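Local coordinates for VP4 protein (PDB 3P06) that probably acts as a serine protease that processes the birnavirus polyprotein, captured in this crystal as an intramolecular acyl-enzyme, at residues A26-I38 and A75-I89. Residues are numbered along the deposited sequence; the frame is centred on the assembly and turned at random.
Sequences AFMAVKGDLSEHI and AITVLPVVQATATSI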
loop_
_atom_site.group_PDB
_atom_site.type_symbol
_atom_site.label_atom_id
_atom_site.label_comp_id
_atom_site.label_asym_id
_atom_site.label_seq_id
_atom_site.Cartn_x
_atom_site.Cartn_y
_atom_site.Cartn_z
ATOM N N ALA A 26 0.916 -8.027 -0.590
ATOM C CA ALA A 26 0.679 -6.673 -1.039
ATOM C C ALA A 26 -0.618 -6.179 -0.489
ATOM O O ALA A 26 -1.530 -6.955 -0.289
ATOM C CB ALA A 26 0.643 -6.633 -2.558
ATOM N N PHE A 27 -0.684 -4.864 -0.248
ATOM C CA PHE A 27 -1.958 -4.215 0.004
ATOM C C PHE A 27 -2.004 -3.177 -1.087
ATOM O O PHE A 27 -0.983 -2.922 -1.752
ATOM C CB PHE A 27 -2.008 -3.499 1.398
ATOM C CG PHE A 27 -2.414 -4.394 2.562
ATOM C CD1 PHE A 27 -1.744 -5.553 2.834
ATOM C CD2 PHE A 27 -3.532 -4.058 3.364
ATOM C CE1 PHE A 27 -2.119 -6.410 3.906
ATOM C CE2 PHE A 27 -3.938 -4.904 4.455
ATOM C CZ PHE A 27 -3.219 -6.050 4.752
HETATM N N MSE A 28 -3.161 -2.590 -1.277
HETATM C CA MSE A 28 -3.269 -1.413 -2.125
HETATM C C MSE A 28 -3.912 -0.327 -1.290
HETATM O O MSE A 28 -4.849 -0.594 -0.514
HETATM C CB MSE A 28 -4.184 -1.727 -3.333
HETATM C CG MSE A 28 -4.269 -0.465 -4.185
HETATM SE SE MSE A 28 -5.335 -0.615 -5.851
HETATM C CE MSE A 28 -3.977 -1.606 -6.790
ATOM N N ALA A 29 -3.387 0.885 -1.386
ATOM C CA ALA A 29 -4.080 2.051 -0.810
ATOM C C ALA A 29 -5.097 2.452 -1.933
ATOM O O ALA A 29 -4.691 3.026 -2.954
ATOM C CB ALA A 29 -3.086 3.231 -0.599
ATOM N N VAL A 30 -6.377 2.146 -1.738
ATOM C CA VAL A 30 -7.333 2.299 -2.826
ATOM C C VAL A 30 -8.054 3.628 -2.619
ATOM O O VAL A 30 -8.389 4.028 -1.480
ATOM C CB VAL A 30 -8.405 1.190 -2.799
ATOM C CG1 VAL A 30 -9.443 1.352 -4.050
ATOM C CG2 VAL A 30 -7.767 -0.187 -2.734
ATOM N N LYS A 31 -8.359 4.307 -3.707
ATOM C CA LYS A 31 -9.110 5.547 -3.587
ATOM C C LYS A 31 -10.567 5.250 -3.292
ATOM O O LYS A 31 -11.173 4.426 -3.969
ATOM C CB LYS A 31 -9.034 6.336 -4.873
ATOM C CG LYS A 31 -7.612 6.819 -5.184
ATOM C CD LYS A 31 -7.670 7.491 -6.591
ATOM C CE LYS A 31 -8.387 8.823 -6.456
ATOM N NZ LYS A 31 -7.332 9.906 -6.367
ATOM N N GLY A 32 -11.128 5.963 -2.311
ATOM C CA GLY A 32 -12.525 5.779 -1.930
ATOM C C GLY A 32 -12.679 4.979 -0.623
ATOM O O GLY A 32 -11.708 4.434 -0.050
ATOM N N ASP A 33 -13.924 4.954 -0.166
ATOM C CA ASP A 33 -14.313 4.277 1.001
ATOM C C ASP A 33 -14.764 2.849 0.582
ATOM O O ASP A 33 -15.906 2.646 0.121
ATOM C CB ASP A 33 -15.431 5.074 1.756
ATOM C CG ASP A 33 -16.155 4.210 2.869
ATOM O OD1 ASP A 33 -17.196 4.689 3.441
ATOM O OD2 ASP A 33 -15.675 3.088 3.229
ATOM N N LEU A 34 -13.891 1.877 0.819
ATOM C CA LEU A 34 -14.191 0.466 0.528
ATOM C C LEU A 34 -14.233 -0.340 1.830
ATOM O O LEU A 34 -14.032 -1.558 1.801
ATOM C CB LEU A 34 -13.158 -0.110 -0.470
ATOM C CG LEU A 34 -13.365 0.304 -1.985
ATOM C CD1 LEU A 34 -12.936 1.767 -2.318
ATOM C CD2 LEU A 34 -12.559 -0.639 -2.887
ATOM N N SER A 35 -14.607 0.323 2.963
ATOM C CA SER A 35 -14.536 -0.333 4.296
ATOM C C SER A 35 -15.485 -1.534 4.397
ATOM O O SER A 35 -15.318 -2.383 5.259
ATOM C CB SER A 35 -14.925 0.637 5.379
ATOM O OG SER A 35 -16.241 1.170 5.085
ATOM N N GLU A 36 -16.467 -1.636 3.491
ATOM C CA GLU A 36 -17.346 -2.783 3.519
ATOM C C GLU A 36 -16.604 -4.062 3.046
ATOM O O GLU A 36 -17.096 -5.158 3.217
ATOM C CB GLU A 36 -18.606 -2.502 2.684
ATOM C CG GLU A 36 -18.321 -2.517 1.139
ATOM C CD GLU A 36 -17.801 -1.118 0.544
ATOM O OE1 GLU A 36 -17.522 -0.113 1.327
ATOM O OE2 GLU A 36 -17.685 -1.059 -0.744
ATOM N N HIS A 37 -15.422 -3.928 2.453
ATOM C CA HIS A 37 -14.646 -5.096 2.044
ATOM C C HIS A 37 -13.575 -5.515 3.065
ATOM O O HIS A 37 -12.873 -6.532 2.889
ATOM C CB HIS A 37 -14.045 -4.846 0.663
ATOM C CG HIS A 37 -15.101 -4.610 -0.373
ATOM N ND1 HIS A 37 -15.965 -5.607 -0.777
ATOM C CD2 HIS A 37 -15.520 -3.472 -0.987
ATOM C CE1 HIS A 37 -16.820 -5.122 -1.667
ATOM N NE2 HIS A 37 -16.564 -3.829 -1.821
ATOM N N ILE A 38 -13.499 -4.783 4.177
ATOM C CA ILE A 38 -12.573 -5.165 5.261
ATOM C C ILE A 38 -13.136 -6.397 5.960
ATOM O O ILE A 38 -14.244 -6.374 6.467
ATOM C CB ILE A 38 -12.344 -4.020 6.247
ATOM C CG1 ILE A 38 -11.748 -2.820 5.507
ATOM C CG2 ILE A 38 -11.510 -4.528 7.492
ATOM C CD1 ILE A 38 -11.904 -1.479 6.287
ATOM N N ALA A 75 -10.889 9.946 0.542
ATOM C CA ALA A 75 -10.991 8.671 1.291
ATOM C C ALA A 75 -9.987 7.687 0.701
ATOM O O ALA A 75 -9.832 7.644 -0.536
ATOM C CB ALA A 75 -12.429 8.126 1.239
ATOM N N ILE A 76 -9.260 6.946 1.546
ATOM C CA ILE A 76 -8.321 5.924 1.069
ATOM C C ILE A 76 -8.676 4.709 1.922
ATOM O O ILE A 76 -8.907 4.852 3.123
ATOM C CB ILE A 76 -6.840 6.288 1.329
ATOM C CG1 ILE A 76 -6.363 7.514 0.527
ATOM C CG2 ILE A 76 -5.889 5.018 1.062
ATOM C CD1 ILE A 76 -6.116 7.253 -0.989
ATOM N N THR A 77 -8.792 3.533 1.311
ATOM C CA THR A 77 -8.975 2.299 2.068
ATOM C C THR A 77 -7.766 1.460 1.727
ATOM O O THR A 77 -7.452 1.365 0.549
ATOM C CB THR A 77 -10.244 1.573 1.603
ATOM O OG1 THR A 77 -11.340 2.464 1.824
ATOM C CG2 THR A 77 -10.489 0.195 2.426
ATOM N N VAL A 78 -7.081 0.894 2.749
ATOM C CA VAL A 78 -5.922 0.051 2.523
ATOM C C VAL A 78 -6.430 -1.368 2.604
ATOM O O VAL A 78 -6.983 -1.768 3.653
ATOM C CB VAL A 78 -4.832 0.387 3.587
ATOM C CG1 VAL A 78 -3.575 -0.276 3.278
ATOM C CG2 VAL A 78 -4.524 1.942 3.485
ATOM N N LEU A 79 -6.311 -2.132 1.509
ATOM C CA LEU A 79 -6.908 -3.485 1.491
ATOM C C LEU A 79 -5.840 -4.443 1.051
ATOM O O LEU A 79 -5.031 -4.109 0.211
ATOM C CB LEU A 79 -8.089 -3.537 0.465
ATOM C CG LEU A 79 -9.381 -2.819 0.875
ATOM C CD1 LEU A 79 -10.379 -2.815 -0.305
ATOM C CD2 LEU A 79 -10.049 -3.513 2.094
ATOM N N PRO A 80 -5.839 -5.641 1.599
ATOM C CA PRO A 80 -4.979 -6.639 1.019
ATOM C C PRO A 80 -5.400 -7.020 -0.424
ATOM O O PRO A 80 -6.588 -7.097 -0.701
ATOM C CB PRO A 80 -5.220 -7.864 1.884
ATOM C CG PRO A 80 -6.580 -7.698 2.489
ATOM C CD PRO A 80 -6.772 -6.168 2.619
ATOM N N VAL A 81 -4.447 -7.381 -1.287
ATOM C CA VAL A 81 -4.804 -7.793 -2.651
ATOM C C VAL A 81 -3.985 -8.995 -3.009
ATOM O O VAL A 81 -2.794 -9.102 -2.614
ATOM C CB VAL A 81 -4.591 -6.660 -3.684
ATOM C CG1 VAL A 81 -5.405 -5.408 -3.290
ATOM C CG2 VAL A 81 -3.126 -6.280 -3.830
ATOM N N VAL A 82 -4.590 -9.942 -3.711
ATOM C CA VAL A 82 -3.787 -11.080 -4.170
ATOM C C VAL A 82 -3.532 -10.965 -5.665
ATOM O O VAL A 82 -2.739 -11.750 -6.227
ATOM C CB VAL A 82 -4.451 -12.468 -3.806
ATOM C CG1 VAL A 82 -4.347 -12.727 -2.279
ATOM C CG2 VAL A 82 -5.951 -12.600 -4.277
ATOM N N GLN A 83 -4.259 -10.038 -6.320
ATOM C CA GLN A 83 -4.094 -9.778 -7.755
ATOM C C GLN A 83 -4.369 -8.345 -8.013
ATOM O O GLN A 83 -5.244 -7.783 -7.355
ATOM C CB GLN A 83 -5.044 -10.575 -8.693
ATOM C CG GLN A 83 -4.811 -12.044 -8.631
ATOM C CD GLN A 83 -5.717 -12.843 -9.563
ATOM O OE1 GLN A 83 -6.456 -12.293 -10.367
ATOM N NE2 GLN A 83 -5.627 -14.159 -9.460
ATOM N N ALA A 84 -3.641 -7.749 -8.949
ATOM C CA ALA A 84 -3.938 -6.376 -9.369
ATOM C C ALA A 84 -3.729 -6.187 -10.859
ATOM O O ALA A 84 -2.820 -6.829 -11.462
ATOM C CB ALA A 84 -3.078 -5.346 -8.556
ATOM N N THR A 85 -4.550 -5.313 -11.453
ATOM C CA THR A 85 -4.359 -4.903 -12.828
ATOM C C THR A 85 -4.366 -3.372 -12.801
ATOM O O THR A 85 -4.525 -2.791 -11.725
ATOM C CB THR A 85 -5.488 -5.430 -13.812
ATOM O OG1 THR A 85 -6.761 -4.812 -13.489
ATOM C CG2 THR A 85 -5.615 -6.992 -13.768
ATOM N N ALA A 86 -4.214 -2.732 -13.961
ATOM C CA ALA A 86 -4.376 -1.252 -14.048
ATOM C C ALA A 86 -5.705 -0.711 -13.459
ATOM O O ALA A 86 -5.769 0.441 -12.966
ATOM C CB ALA A 86 -4.162 -0.783 -15.483
ATOM N N THR A 87 -6.754 -1.544 -13.432
ATOM C CA THR A 87 -8.070 -1.035 -13.039
ATOM C C THR A 87 -8.883 -1.941 -12.136
ATOM O O THR A 87 -10.071 -1.666 -11.862
ATOM C CB THR A 87 -8.991 -0.713 -14.309
ATOM O OG1 THR A 87 -9.224 -1.935 -15.023
ATOM C CG2 THR A 87 -8.327 0.268 -15.223
ATOM N N SER A 88 -8.284 -3.019 -11.654
ATOM C CA SER A 88 -9.018 -3.886 -10.741
ATOM C C SER A 88 -8.120 -4.573 -9.749
ATOM O O SER A 88 -6.886 -4.720 -9.995
ATOM C CB SER A 88 -9.808 -4.936 -11.562
ATOM O OG SER A 88 -8.850 -5.795 -12.114
ATOM N N ILE A 89 -8.711 -5.018 -8.641
ATOM C CA ILE A 89 -7.962 -5.832 -7.729
ATOM C C ILE A 89 -8.776 -7.007 -7.271
ATOM O O ILE A 89 -9.986 -6.974 -7.326
ATOM C CB ILE A 89 -7.549 -5.033 -6.432
ATOM C CG1 ILE A 89 -8.805 -4.399 -5.762
ATOM C CG2 ILE A 89 -6.548 -3.994 -6.822
ATOM C CD1 ILE A 89 -8.501 -3.441 -4.598
#
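Met28 and Leu79 exchange backbone bonds, N to O in both directions, and Val30 and Thr77 repeat the exchange two residues on, which fixes strands 26-31 and 75-81 as antiparallel neighbours with 147° between their short axes. Gly32 N continues the series to Ala75 O at 2.8 Å. Beyond it the chain turns back over Thr77: OG1 gives its proton to a lone pair of Gly32 O (2.7 Å) and receives Leu34 N at 2.8 Å along a nearly straight 176° line. Two bonds thus grip this buried hydroxyl, held anti to its own carbonyl carbon (chi1 -60°), where it reaches both partners. On the same side of the sheet, Leu79 spreads its methyls, CD1 against Leu34 CB and CD2 3.9 Å from Ile38 CG1, both side chains crossing that of Leu79 at about a right angle. Met28 runs extended from its backbone and bends only at chi3, bringing CE within 3.5 Å of Ile89 CG2, while Ile89 CD1 meets Val30 CG2. Val78 and Ala29 point to the other side. Phe27 lays a ring face over Pro80, whose CB sits 4.0 Å from the ring centroid and nearly over it, a CH-pi contact. This is an antiparallel pairing of strands distant in sequence, inside the mixed sheet, between strands 54-58 and 9-18, of the VP4 protease (peptidase S50); Phe27 lies about 9 Å, side chain to side chain, from the predicted nucleophile Ser102.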